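PDB 5DXF: trehalose-6-phosphate phosphatase from Candida albicans, which is, in this N-terminal fragment, a glycosyltransferase family 20 protein of the GT-B clan, with two Rossmann-like halves facing each other across a cleft. Local coordinates for residues H229-S234 and D262-H267; K342-I347 and I430-D435; Q348-F353 and V367-V372; V424-L429 and N451-I456. All coordinates share one frame; numbering follows the deposited sequence.

Contact 1: residues H229-S234 and D262-H267; sequences HVPFPS and DSFQRH
An aromatic ring seated on a proline-rich loop forms the tight half of this contact, where helix 262-274 leans its first turns against the loop that follows strand 223-227, both in the N-terminal Rossmann-like half of the GT-B fold. The ring is that of Phe264, its CG anti to the carbonyl carbon (chi1 -50°). Pro231 lies over one face: its CA stands 3.7 Å from the Phe264 ring centroid, close to the ring normal, in a CH-pi contact, while Pro231 CB meets Phe264 CZ at 3.7 Å. The same face also carries the backbone N of Phe232, 3.7 Å from Phe264 CG. The ring of Phe232 is directed elsewhere, CG anti to its own N (chi1 -153°), and joins the rings of Phe160, Phe238 and Phe268, so that mainly its CB faces Phe264.

One turn along the helix, the packing gives way to a partly exposed, more polar side formed by Ser234 and His267. The imidazole is held between two oxygens, with Ser263 O above one face and Ser234 OG above the opposite one, 3.4 Å from His267 CD2. Ser234 CB lies over the latter face as well. At the ring edge, in plane, His267 ND1 donates a weak hydrogen bond to Phe232 O at 3.3 Å, with an angle of 155° at the hydrogen.

That carbonyl also receives a weak bond from Arg434 NH2. Two weak donors therefore share one acceptor, an arrangement consistent with a hydrogen on ND1 and suggesting that apolar and CH-pi packing carries much of the contact.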
loop_
_atom_site.group_PDB
_atom_site.type_symbol
_atom_site.label_atom_id
_atom_site.label_comp_id
_atom_site.label_asym_id
_atom_site.label_seq_id
_atom_site.Cartn_x
_atom_site.Cartn_y
_atom_site.Cartn_z
ATOM N N HIS A 229 3.251 -5.722 4.091
ATOM C CA HIS A 229 2.783 -4.949 2.941
ATOM C C HIS A 229 3.881 -4.019 2.445
ATOM O O HIS A 229 3.980 -3.730 1.251
ATOM C CB HIS A 229 1.529 -4.141 3.293
ATOM C CG HIS A 229 0.325 -4.979 3.581
ATOM N ND1 HIS A 229 -0.676 -5.185 2.654
ATOM C CD2 HIS A 229 -0.051 -5.649 4.695
ATOM C CE1 HIS A 229 -1.610 -5.952 3.183
ATOM N NE2 HIS A 229 -1.256 -6.248 4.421
ATOM N N VAL A 230 4.700 -3.548 3.377
ATOM C CA VAL A 230 5.821 -2.677 3.051
ATOM C C VAL A 230 7.041 -3.492 2.617
ATOM O O VAL A 230 7.091 -4.699 2.869
ATOM C CB VAL A 230 6.190 -1.783 4.261
ATOM C CG1 VAL A 230 5.129 -0.720 4.459
ATOM C CG2 VAL A 230 6.356 -2.621 5.526
ATOM N N PRO A 231 8.045 -2.844 2.065
ATOM C CA PRO A 231 9.269 -3.527 1.657
ATOM C C PRO A 231 10.091 -4.013 2.840
ATOM O O PRO A 231 9.943 -3.508 3.932
ATOM C CB PRO A 231 10.038 -2.437 0.933
ATOM C CG PRO A 231 8.996 -1.529 0.422
ATOM C CD PRO A 231 7.915 -1.523 1.444
ATOM N N PHE A 232 10.928 -5.014 2.622
ATOM C CA PHE A 232 11.879 -5.425 3.641
ATOM C C PHE A 232 13.286 -5.051 3.230
ATOM O O PHE A 232 13.699 -5.290 2.105
ATOM C CB PHE A 232 11.796 -6.909 3.964
ATOM C CG PHE A 232 12.230 -7.236 5.357
ATOM C CD1 PHE A 232 11.336 -7.192 6.394
ATOM C CD2 PHE A 232 13.541 -7.561 5.627
ATOM C CE1 PHE A 232 11.732 -7.474 7.677
ATOM C CE2 PHE A 232 13.950 -7.848 6.906
ATOM C CZ PHE A 232 13.043 -7.801 7.934
ATOM N N PRO A 233 14.024 -4.396 4.226
ATOM C CA PRO A 233 15.346 -3.945 3.770
ATOM C C PRO A 233 16.444 -4.996 3.798
ATOM O O PRO A 233 16.345 -5.951 4.546
ATOM C CB PRO A 233 15.680 -2.829 4.738
ATOM C CG PRO A 233 15.211 -3.349 6.029
ATOM C CD PRO A 233 13.919 -4.024 5.726
ATOM N N SER A 234 17.516 -4.748 3.058
ATOM C CA SER A 234 18.695 -5.599 2.998
ATOM C C SER A 234 19.351 -5.591 4.349
ATOM O O SER A 234 19.103 -4.707 5.147
ATOM C CB SER A 234 19.690 -5.030 2.006
ATOM O OG SER A 234 20.139 -6.005 1.104
ATOM N N ASP A 262 10.057 -10.705 -4.551
ATOM C CA ASP A 262 11.135 -11.673 -4.358
ATOM C C ASP A 262 12.284 -11.092 -3.538
ATOM O O ASP A 262 12.821 -11.750 -2.638
ATOM C CB ASP A 262 11.647 -12.150 -5.724
ATOM C CG ASP A 262 12.715 -13.222 -5.612
ATOM O OD1 ASP A 262 12.534 -14.168 -4.817
ATOM O OD2 ASP A 262 13.735 -13.119 -6.328
ATOM N N SER A 263 12.650 -9.853 -3.855
ATOM C CA SER A 263 13.769 -9.182 -3.206
ATOM C C SER A 263 13.571 -9.055 -1.700
ATOM O O SER A 263 14.522 -9.194 -0.931
ATOM C CB SER A 263 13.984 -7.797 -3.819
ATOM O OG SER A 263 12.846 -6.978 -3.630
ATOM N N PHE A 264 12.337 -8.796 -1.282
ATOM C CA PHE A 264 12.038 -8.602 0.136
ATOM C C PHE A 264 12.183 -9.930 0.881
ATOM O O PHE A 264 12.661 -9.974 2.017
ATOM C CB PHE A 264 10.624 -8.033 0.337
ATOM C CG PHE A 264 10.309 -6.820 -0.509
ATOM C CD1 PHE A 264 11.314 -6.022 -1.044
ATOM C CD2 PHE A 264 8.990 -6.476 -0.756
ATOM C CE1 PHE A 264 11.003 -4.917 -1.818
ATOM C CE2 PHE A 264 8.675 -5.373 -1.524
ATOM C CZ PHE A 264 9.682 -4.593 -2.056
ATOM N N GLN A 265 11.758 -11.005 0.222
ATOM C CA GLN A 265 11.914 -12.362 0.734
ATOM C C GLN A 265 13.391 -12.700 0.927
ATOM O O GLN A 265 13.808 -13.158 2.004
ATOM C CB GLN A 265 11.247 -13.365 -0.220
ATOM C CG GLN A 265 11.283 -14.815 0.247
ATOM C CD GLN A 265 10.713 -15.779 -0.782
ATOM O OE1 GLN A 265 10.045 -15.368 -1.729
ATOM N NE2 GLN A 265 10.982 -17.067 -0.600
ATOM N N ARG A 266 14.179 -12.459 -0.119
ATOM C CA ARG A 266 15.616 -12.715 -0.066
ATOM C C ARG A 266 16.290 -11.908 1.045
ATOM O O ARG A 266 17.137 -12.428 1.778
ATOM C CB ARG A 266 16.266 -12.404 -1.419
ATOM C CG ARG A 266 15.722 -13.246 -2.568
ATOM C CD ARG A 266 16.483 -13.021 -3.871
ATOM N NE ARG A 266 16.477 -11.623 -4.292
ATOM C CZ ARG A 266 16.882 -11.201 -5.486
ATOM N NH1 ARG A 266 17.320 -12.070 -6.388
ATOM N NH2 ARG A 266 16.845 -9.909 -5.782
ATOM N N HIS A 267 15.898 -10.644 1.173
ATOM C CA HIS A 267 16.471 -9.762 2.187
ATOM C C HIS A 267 16.121 -10.208 3.601
ATOM O O HIS A 267 16.959 -10.150 4.501
ATOM C CB HIS A 267 16.010 -8.323 1.966
ATOM C CG HIS A 267 16.584 -7.692 0.736
ATOM N ND1 HIS A 267 16.026 -6.584 0.139
ATOM C CD2 HIS A 267 17.668 -8.019 -0.005
ATOM C CE1 HIS A 267 16.741 -6.255 -0.923
ATOM N NE2 HIS A 267 17.743 -7.107 -1.031
#

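Contact 2: residues K342-I347 and I430-D435; sequences KVRGVI and ITSVRD
This is a polar, backbone-rich contact at the carboxyl-end edge of Rossmann-like strands: segment 342-347 contains the turn that leads into helix 346-359 and the first residues of that helix, while the loop 430-435 follows strand 428-430. Most of the grip falls on carbonyl oxygens. Val343 O accepts two hydrogen bonds in its carbonyl plane, from the consecutive amides of Val433 and Arg434, the latter at 3.2 Å between Arg434 N and Val343 O and lying on a lone pair. Val343 CB rests against Arg434 O. Farther along, Thr431 OG1 donates to Gly345 O from above the carbonyl plane, its chi1 of 52° placing the hydroxyl between its own N and carbonyl carbon. Gly345, the N-cap residue, has a positive phi, and its CA sits 3.5 Å from Thr431 O in a CA-H...O contact. A water joins the segments again, donating to Arg344 O and accepting from Thr431 N.

Charge pairing adds a third layer. Arg344 bends at chi2 (-56°) so that NH1 comes 3.0 Å from Asp435 OD2, a salt bridge whose flat groups are inclined by 60°, with Asp435 CB over one guanidinium face. Ser432 OG gives the same OD2 a weak bond, and Asp435 OD1 is held by Thr461 OG1 and Gly462 N.

Around this core, Lys342 and Val346 touch helix 381-398, and Ile430 packs on strand 455-458.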
loop_
_atom_site.group_PDB
_atom_site.type_symbol
_atom_site.label_atom_id
_atom_site.label_comp_id
_atom_site.label_asym_id
_atom_site.label_seq_id
_atom_site.Cartn_x
_atom_site.Cartn_y
_atom_site.Cartn_z
ATOM N N LYS A 342 9.016 10.632 0.168
ATOM C CA LYS A 342 10.254 10.328 -0.521
ATOM C C LYS A 342 10.155 9.130 -1.460
ATOM O O LYS A 342 10.727 9.131 -2.532
ATOM C CB LYS A 342 11.382 10.122 0.480
ATOM C CG LYS A 342 11.622 11.307 1.386
ATOM C CD LYS A 342 13.032 11.299 1.935
ATOM C CE LYS A 342 13.263 12.470 2.867
ATOM N NZ LYS A 342 13.302 12.042 4.287
ATOM N N VAL A 343 9.435 8.106 -1.034
ATOM C CA VAL A 343 9.378 6.817 -1.714
ATOM C C VAL A 343 8.401 6.772 -2.885
ATOM O O VAL A 343 8.620 6.038 -3.846
ATOM C CB VAL A 343 9.006 5.692 -0.732
ATOM C CG1 VAL A 343 10.189 5.362 0.153
ATOM C CG2 VAL A 343 7.795 6.085 0.106
ATOM N N ARG A 344 7.327 7.553 -2.812
ATOM C CA ARG A 344 6.292 7.508 -3.840
ATOM C C ARG A 344 6.716 8.241 -5.113
ATOM O O ARG A 344 6.049 8.149 -6.143
ATOM C CB ARG A 344 4.984 8.084 -3.299
ATOM C CG ARG A 344 4.352 7.221 -2.220
ATOM C CD ARG A 344 4.128 5.801 -2.722
ATOM N NE ARG A 344 3.460 4.961 -1.732
ATOM C CZ ARG A 344 2.962 3.756 -1.987
ATOM N NH1 ARG A 344 3.052 3.243 -3.207
ATOM N NH2 ARG A 344 2.371 3.063 -1.024
ATOM N N GLY A 345 7.824 8.969 -5.027
ATOM C CA GLY A 345 8.486 9.517 -6.198
ATOM C C GLY A 345 7.739 10.565 -7.003
ATOM O O GLY A 345 7.783 10.551 -8.233
ATOM N N VAL A 346 7.067 11.484 -6.318
ATOM C CA VAL A 346 6.368 12.573 -6.993
ATOM C C VAL A 346 7.371 13.547 -7.609
ATOM O O VAL A 346 7.167 14.056 -8.714
ATOM C CB VAL A 346 5.433 13.326 -6.025
ATOM C CG1 VAL A 346 4.737 14.478 -6.738
ATOM C CG2 VAL A 346 4.411 12.371 -5.431
ATOM N N ILE A 347 8.460 13.789 -6.887
ATOM C CA ILE A 347 9.526 14.675 -7.344
ATOM C C ILE A 347 10.114 14.218 -8.678
ATOM O O ILE A 347 10.299 15.022 -9.593
ATOM C CB ILE A 347 10.652 14.767 -6.294
ATOM C CG1 ILE A 347 10.157 15.519 -5.058
ATOM C CG2 ILE A 347 11.881 15.445 -6.878
ATOM C CD1 ILE A 347 11.053 15.377 -3.853
ATOM N N ILE A 430 3.602 6.074 -12.855
ATOM C CA ILE A 430 4.016 5.671 -11.514
ATOM C C ILE A 430 5.537 5.713 -11.418
ATOM O O ILE A 430 6.225 5.025 -12.171
ATOM C CB ILE A 430 3.506 4.259 -11.157
ATOM C CG1 ILE A 430 1.998 4.155 -11.405
ATOM C CG2 ILE A 430 3.851 3.904 -9.719
ATOM C CD1 ILE A 430 1.189 5.218 -10.695
ATOM N N THR A 431 6.054 6.522 -10.493
ATOM C CA THR A 431 7.492 6.777 -10.386
ATOM C C THR A 431 8.032 6.423 -9.002
ATOM O O THR A 431 9.058 6.951 -8.571
ATOM C CB THR A 431 7.814 8.253 -10.682
ATOM O OG1 THR A 431 6.978 9.090 -9.871
ATOM C CG2 THR A 431 7.553 8.570 -12.141
ATOM N N SER A 432 7.330 5.528 -8.317
ATOM C CA SER A 432 7.672 5.144 -6.951
ATOM C C SER A 432 9.128 4.712 -6.796
ATOM O O SER A 432 9.619 3.881 -7.557
ATOM C CB SER A 432 6.751 4.021 -6.485
ATOM O OG SER A 432 5.416 4.482 -6.370
ATOM N N VAL A 433 9.811 5.292 -5.812
ATOM C CA VAL A 433 11.207 4.967 -5.539
ATOM C C VAL A 433 11.323 3.600 -4.874
ATOM O O VAL A 433 12.218 2.812 -5.197
ATOM C CB VAL A 433 11.867 6.048 -4.646
ATOM C CG1 VAL A 433 13.117 5.516 -3.954
ATOM C CG2 VAL A 433 12.193 7.278 -5.477
ATOM N N ARG A 434 10.397 3.320 -3.961
ATOM C CA ARG A 434 10.390 2.057 -3.234
ATOM C C ARG A 434 9.063 1.832 -2.516
ATOM O O ARG A 434 8.694 2.599 -1.625
ATOM C CB ARG A 434 11.545 2.018 -2.228
ATOM C CG ARG A 434 11.645 0.726 -1.435
ATOM C CD ARG A 434 13.045 0.550 -0.865
ATOM N NE ARG A 434 13.122 -0.517 0.130
ATOM C CZ ARG A 434 13.410 -1.784 -0.148
ATOM N NH1 ARG A 434 13.644 -2.157 -1.398
ATOM N NH2 ARG A 434 13.462 -2.681 0.826
ATOM N N ASP A 435 8.348 0.778 -2.905
ATOM C CA ASP A 435 7.110 0.412 -2.222
ATOM C C ASP A 435 6.832 -1.087 -2.289
ATOM O O ASP A 435 7.452 -1.809 -3.071
ATOM C CB ASP A 435 5.918 1.188 -2.801
ATOM C CG ASP A 435 5.741 0.984 -4.301
ATOM O OD1 ASP A 435 6.213 -0.032 -4.853
ATOM O OD2 ASP A 435 5.107 1.852 -4.935
HETATM O O HOH W 1 4.007 7.133 -8.296
#

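Contact 3: residues Q348-F353 and V367-V372; sequences QKLEGF and VVLIQV
Helix segment 348-353 and strand segment 367-372 run almost exactly antiparallel, at 173°, with their axes 11.2 Å apart. They belong to the beta-alpha-beta unit of strand 332-339, helix 346-359 and strand 367-374, the repeating element of a Rossmann-like domain. The strand turns Val367, Leu369 and Gln371 to the helix, which answers with Lys349, Leu350 and Phe353.

Leu369 is the centre of the packing. With CG anti to its backbone N (chi1 -175°), it slides past Phe353 in the opposite direction, so that CD1 lies over one face of the ring, displaced toward the rim and 3.6 Å from Phe353 CG, a CH-pi contact. Its other methyl, CD2, meets Leu350 CD2 at 4.1 Å, the two side chains crossing at about a right angle. Toward the start of the strand segment, Phe353 CE1 touches Val367 CG1 at 3.9 Å. Val406 of the neighbouring strand and Ile394 of helix 381-398 extend this apolar layer around Phe353.

The other end of the contact is polar but buried. Lys349 stretches out from the helix and bends at chi3 (-52°), bringing its ammonium across to Gln371. Asp338 OD2 forms a salt bridge with Lys349 NZ and also accepts from Gln371 NE2, so the acid probably offsets the buried charge and fixes the amide flip. The amide oxygen is thereby left to face the lysine: Lys349 NZ donates to Gln371 OE1 at 2.9 Å, in the carbonyl plane and on a lone pair.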
loop_
_atom_site.group_PDB
_atom_site.type_symbol
_atom_site.label_atom_id
_atom_site.label_comp_id
_atom_site.label_asym_id
_atom_site.label_seq_id
_atom_site.Cartn_x
_atom_site.Cartn_y
_atom_site.Cartn_z
ATOM N N GLN A 348 10.398 12.924 -8.783
ATOM C CA GLN A 348 10.951 12.357 -10.008
ATOM C C GLN A 348 9.956 12.481 -11.159
ATOM O O GLN A 348 10.341 12.726 -12.304
ATOM C CB GLN A 348 11.343 10.892 -9.800
ATOM C CG GLN A 348 12.585 10.687 -8.938
ATOM C CD GLN A 348 12.351 10.999 -7.472
ATOM O OE1 GLN A 348 11.270 10.756 -6.940
ATOM N NE2 GLN A 348 13.364 11.548 -6.815
ATOM N N LYS A 349 8.676 12.314 -10.842
ATOM C CA LYS A 349 7.612 12.457 -11.829
ATOM C C LYS A 349 7.571 13.879 -12.375
ATOM O O LYS A 349 7.474 14.089 -13.585
ATOM C CB LYS A 349 6.259 12.091 -11.215
ATOM C CG LYS A 349 5.093 12.149 -12.188
ATOM C CD LYS A 349 3.766 11.933 -11.476
ATOM C CE LYS A 349 3.790 10.675 -10.620
ATOM N NZ LYS A 349 2.454 10.377 -10.033
ATOM N N LEU A 350 7.657 14.852 -11.473
ATOM C CA LEU A 350 7.606 16.258 -11.854
ATOM C C LEU A 350 8.848 16.689 -12.631
ATOM O O LEU A 350 8.758 17.493 -13.558
ATOM C CB LEU A 350 7.433 17.135 -10.616
ATOM C CG LEU A 350 6.133 16.920 -9.841
ATOM C CD1 LEU A 350 6.105 17.792 -8.601
ATOM C CD2 LEU A 350 4.925 17.196 -10.724
ATOM N N GLU A 351 10.005 16.154 -12.250
ATOM C CA GLU A 351 11.244 16.459 -12.956
ATOM C C GLU A 351 11.207 15.884 -14.369
ATOM O O GLU A 351 11.528 16.575 -15.342
ATOM C CB GLU A 351 12.449 15.923 -12.180
ATOM C CG GLU A 351 12.920 16.862 -11.078
ATOM C CD GLU A 351 13.765 16.169 -10.030
ATOM O OE1 GLU A 351 14.285 16.866 -9.131
ATOM O OE2 GLU A 351 13.904 14.930 -10.096
ATOM N N GLY A 352 10.798 14.625 -14.476
ATOM C CA GLY A 352 10.636 13.990 -15.771
ATOM C C GLY A 352 9.633 14.726 -16.640
ATOM O O GLY A 352 9.822 14.851 -17.852
ATOM N N PHE A 353 8.565 15.222 -16.019
ATOM C CA PHE A 353 7.530 15.958 -16.738
ATOM C C PHE A 353 8.061 17.283 -17.257
ATOM O O PHE A 353 7.770 17.682 -18.388
ATOM C CB PHE A 353 6.313 16.198 -15.842
ATOM C CG PHE A 353 5.210 16.969 -16.512
ATOM C CD1 PHE A 353 4.755 16.603 -17.770
ATOM C CD2 PHE A 353 4.617 18.049 -15.878
ATOM C CE1 PHE A 353 3.735 17.308 -18.387
ATOM C CE2 PHE A 353 3.597 18.755 -16.489
ATOM C CZ PHE A 353 3.156 18.385 -17.744
ATOM N N VAL A 367 -0.602 19.263 -22.865
ATOM C CA VAL A 367 -0.492 18.224 -21.844
ATOM C C VAL A 367 -0.715 18.773 -20.443
ATOM O O VAL A 367 -0.052 19.721 -20.021
ATOM C CB VAL A 367 0.876 17.526 -21.885
ATOM C CG1 VAL A 367 0.912 16.380 -20.887
ATOM C CG2 VAL A 367 1.155 17.012 -23.275
ATOM N N VAL A 368 -1.654 18.167 -19.725
ATOM C CA VAL A 368 -1.938 18.558 -18.352
ATOM C C VAL A 368 -1.672 17.404 -17.393
ATOM O O VAL A 368 -2.208 16.309 -17.561
ATOM C CB VAL A 368 -3.393 19.029 -18.187
ATOM C CG1 VAL A 368 -3.704 19.281 -16.719
ATOM C CG2 VAL A 368 -3.640 20.282 -19.016
ATOM N N LEU A 369 -0.830 17.655 -16.394
ATOM C CA LEU A 369 -0.535 16.663 -15.365
ATOM C C LEU A 369 -1.404 16.912 -14.137
ATOM O O LEU A 369 -1.309 17.965 -13.507
ATOM C CB LEU A 369 0.953 16.696 -14.989
ATOM C CG LEU A 369 1.494 15.651 -14.006
ATOM C CD1 LEU A 369 2.930 15.284 -14.347
ATOM C CD2 LEU A 369 1.419 16.154 -12.574
ATOM N N ILE A 370 -2.254 15.946 -13.802
ATOM C CA ILE A 370 -3.095 16.050 -12.615
ATOM C C ILE A 370 -2.572 15.144 -11.508
ATOM O O ILE A 370 -2.557 13.920 -11.649
ATOM C CB ILE A 370 -4.563 15.690 -12.922
ATOM C CG1 ILE A 370 -5.154 16.695 -13.911
ATOM C CG2 ILE A 370 -5.385 15.655 -11.638
ATOM C CD1 ILE A 370 -6.456 16.252 -14.531
ATOM N N GLN A 371 -2.134 15.757 -10.412
ATOM C CA GLN A 371 -1.629 15.016 -9.263
ATOM C C GLN A 371 -2.484 15.276 -8.028
ATOM O O GLN A 371 -2.612 16.416 -7.582
ATOM C CB GLN A 371 -0.169 15.388 -8.976
ATOM C CG GLN A 371 0.488 14.537 -7.899
ATOM C CD GLN A 371 0.699 13.103 -8.340
ATOM O OE1 GLN A 371 0.923 12.831 -9.519
ATOM N NE2 GLN A 371 0.624 12.174 -7.394
ATOM N N VAL A 372 -3.083 14.216 -7.494
ATOM C CA VAL A 372 -3.779 14.299 -6.217
ATOM C C VAL A 372 -2.926 13.608 -5.157
ATOM O O VAL A 372 -2.556 12.442 -5.304
ATOM C CB VAL A 372 -5.185 13.668 -6.281
ATOM C CG1 VAL A 372 -5.180 12.453 -7.191
ATOM C CG2 VAL A 372 -5.670 13.297 -4.885
#

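Contact 4: residues V424-L429 and N451-I456; sequences VADLAL and NNSPLI
Backbone hydrogen bonds define this contact as a parallel beta pair, the first and third elements of the beta-alpha-beta unit of strand 428-430, helix 439-447 and strand 455-458. Ala428 pairs with Leu455 and Leu429 with Ile456. Ala428 bonds through both its backbone polar atoms: its N donates to Pro454 O at 3.1 Å, nearly along the C=O axis, and its O accepts from Ile456 N at 3.0 Å in an almost straight bond (173°), the donor standing somewhat above the carbonyl plane.

A side-chain bond continues the pairing beyond the regular strands. Ser453 OG, anti to its own carbonyl carbon, donates to Ala425 O at 2.8 Å, in plane and on a lone pair. Beside it, the ring of Pro454 sets CD 3.3 Å from Asp426 O.

Apolar contacts fill both faces. On one, Ala428 CB meets Leu455 CD1 at 3.7 Å, against Phe444 of helix 439-447. On the other, Leu429 CD1 crosses obliquely to Ile456 CB at 3.6 Å, against Ile485 of helix 478-489, and Leu427 CD2 reaches Ile456 CG1 at 3.9 Å. On the far side of 424-429, Asp426 and Leu427 form backbone bonds with strand 332-339.

Pro454 has no amide hydrogen to offer Asp426 O; the cross-link at this end comes instead from the Ser453 hydroxyl, and the pairing passes from side chain to main chain as it enters the sheet, between helices 439-447 and 478-489.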
loop_
_atom_site.group_PDB
_atom_site.type_symbol
_atom_site.label_atom_id
_atom_site.label_comp_id
_atom_site.label_asym_id
_atom_site.label_seq_id
_atom_site.Cartn_x
_atom_site.Cartn_y
_atom_site.Cartn_z
ATOM N N VAL A 424 -10.736 9.049 -17.352
ATOM C CA VAL A 424 -10.498 10.100 -18.343
ATOM C C VAL A 424 -9.013 10.185 -18.705
ATOM O O VAL A 424 -8.640 10.792 -19.709
ATOM C CB VAL A 424 -10.973 11.494 -17.843
ATOM C CG1 VAL A 424 -11.033 12.507 -18.993
ATOM C CG2 VAL A 424 -12.335 11.396 -17.168
ATOM N N ALA A 425 -8.166 9.566 -17.890
ATOM C CA ALA A 425 -6.722 9.653 -18.083
ATOM C C ALA A 425 -6.258 9.111 -19.435
ATOM O O ALA A 425 -6.666 8.027 -19.858
ATOM C CB ALA A 425 -6.008 8.923 -16.966
ATOM N N ASP A 426 -5.426 9.881 -20.120
ATOM C CA ASP A 426 -4.773 9.422 -21.323
ATOM C C ASP A 426 -3.430 8.786 -20.980
ATOM O O ASP A 426 -2.813 8.131 -21.801
ATOM C CB ASP A 426 -4.587 10.581 -22.300
ATOM C CG ASP A 426 -5.907 11.205 -22.731
ATOM O OD1 ASP A 426 -6.673 10.559 -23.478
ATOM O OD2 ASP A 426 -6.174 12.351 -22.326
ATOM N N LEU A 427 -2.984 8.998 -19.750
ATOM C CA LEU A 427 -1.736 8.428 -19.270
ATOM C C LEU A 427 -1.767 8.178 -17.773
ATOM O O LEU A 427 -2.433 8.876 -17.037
ATOM C CB LEU A 427 -0.574 9.359 -19.594
ATOM C CG LEU A 427 0.788 8.744 -19.881
ATOM C CD1 LEU A 427 1.893 9.705 -19.517
ATOM C CD2 LEU A 427 0.985 7.433 -19.156
ATOM N N ALA A 428 -1.025 7.186 -17.331
ATOM C CA ALA A 428 -0.791 6.980 -15.932
ATOM C C ALA A 428 0.707 6.915 -15.777
ATOM O O ALA A 428 1.373 6.287 -16.571
ATOM C CB ALA A 428 -1.429 5.696 -15.472
ATOM N N LEU A 429 1.241 7.590 -14.774
ATOM C CA LEU A 429 2.682 7.565 -14.531
ATOM C C LEU A 429 2.976 7.226 -13.073
ATOM O O LEU A 429 2.634 7.986 -12.168
ATOM C CB LEU A 429 3.327 8.907 -14.910
ATOM C CG LEU A 429 4.853 9.031 -14.821
ATOM C CD1 LEU A 429 5.527 7.823 -15.454
ATOM C CD2 LEU A 429 5.330 10.323 -15.485
ATOM N N ASN A 451 -10.997 2.105 -22.661
ATOM C CA ASN A 451 -10.338 3.273 -23.225
ATOM C C ASN A 451 -8.899 3.006 -23.674
ATOM O O ASN A 451 -8.405 3.646 -24.606
ATOM C CB ASN A 451 -10.375 4.422 -22.206
ATOM C CG ASN A 451 -9.959 5.740 -22.810
ATOM O OD1 ASN A 451 -9.342 6.574 -22.153
ATOM N ND2 ASN A 451 -10.293 5.932 -24.083
ATOM N N ASN A 452 -8.242 2.060 -23.009
ATOM C CA ASN A 452 -6.905 1.588 -23.386
ATOM C C ASN A 452 -5.790 2.627 -23.312
ATOM O O ASN A 452 -4.919 2.662 -24.178
ATOM C CB ASN A 452 -6.922 0.996 -24.804
ATOM C CG ASN A 452 -7.931 -0.121 -24.964
ATOM O OD1 ASN A 452 -7.820 -1.173 -24.333
ATOM N ND2 ASN A 452 -8.911 0.093 -25.833
ATOM N N SER A 453 -5.800 3.464 -22.282
ATOM C CA SER A 453 -4.713 4.421 -22.101
ATOM C C SER A 453 -3.491 3.756 -21.457
ATOM O O SER A 453 -3.632 2.907 -20.573
ATOM C CB SER A 453 -5.177 5.616 -21.267
ATOM O OG SER A 453 -6.015 6.467 -22.032
ATOM N N PRO A 454 -2.284 4.137 -21.914
ATOM C CA PRO A 454 -1.019 3.538 -21.467
ATOM C C PRO A 454 -0.625 3.825 -20.014
ATOM O O PRO A 454 -0.909 4.887 -19.435
ATOM C CB PRO A 454 0.014 4.152 -22.423
ATOM C CG PRO A 454 -0.601 5.409 -22.896
ATOM C CD PRO A 454 -2.069 5.118 -22.993
ATOM N N LEU A 455 0.050 2.835 -19.439
ATOM C CA LEU A 455 0.597 2.924 -18.097
ATOM C C LEU A 455 2.118 2.852 -18.141
ATOM O O LEU A 455 2.690 1.927 -18.719
ATOM C CB LEU A 455 0.044 1.802 -17.217
ATOM C CG LEU A 455 0.811 1.548 -15.918
ATOM C CD1 LEU A 455 0.620 2.701 -14.945
ATOM C CD2 LEU A 455 0.396 0.226 -15.291
ATOM N N ILE A 456 2.768 3.842 -17.539
ATOM C CA ILE A 456 4.216 3.828 -17.399
ATOM C C ILE A 456 4.572 3.520 -15.949
ATOM O O ILE A 456 4.062 4.155 -15.019
ATOM C CB ILE A 456 4.849 5.161 -17.828
ATOM C CG1 ILE A 456 4.388 5.536 -19.236
ATOM C CG2 ILE A 456 6.366 5.067 -17.778
ATOM C CD1 ILE A 456 5.059 6.778 -19.781
#

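How the contacts relate
Contact 1 belongs to the N-terminal half of the GT-B architecture, contacts 2, 3 and 4 to the other half. Only contact 2 touches contact 1: their centres are about 17 Å apart, and Pro231 CG lies 3.5 Å from Asp435 C, so loop 430-435 spans the junction between the halves. Contacts 3 and 4 lie farther from the junction, their centres each about 29 Å from that of contact 1. Contacts 2 and 3 share helix 346-359, with centres about 12 Å apart, whereas contact 4 continues directly into contact 2, where Ile430 N and Ile456 O are 2.9 Å apart. Lys349 NZ joins contact 3 to Leu429 O of contact 4 by a weak hydrogen bond.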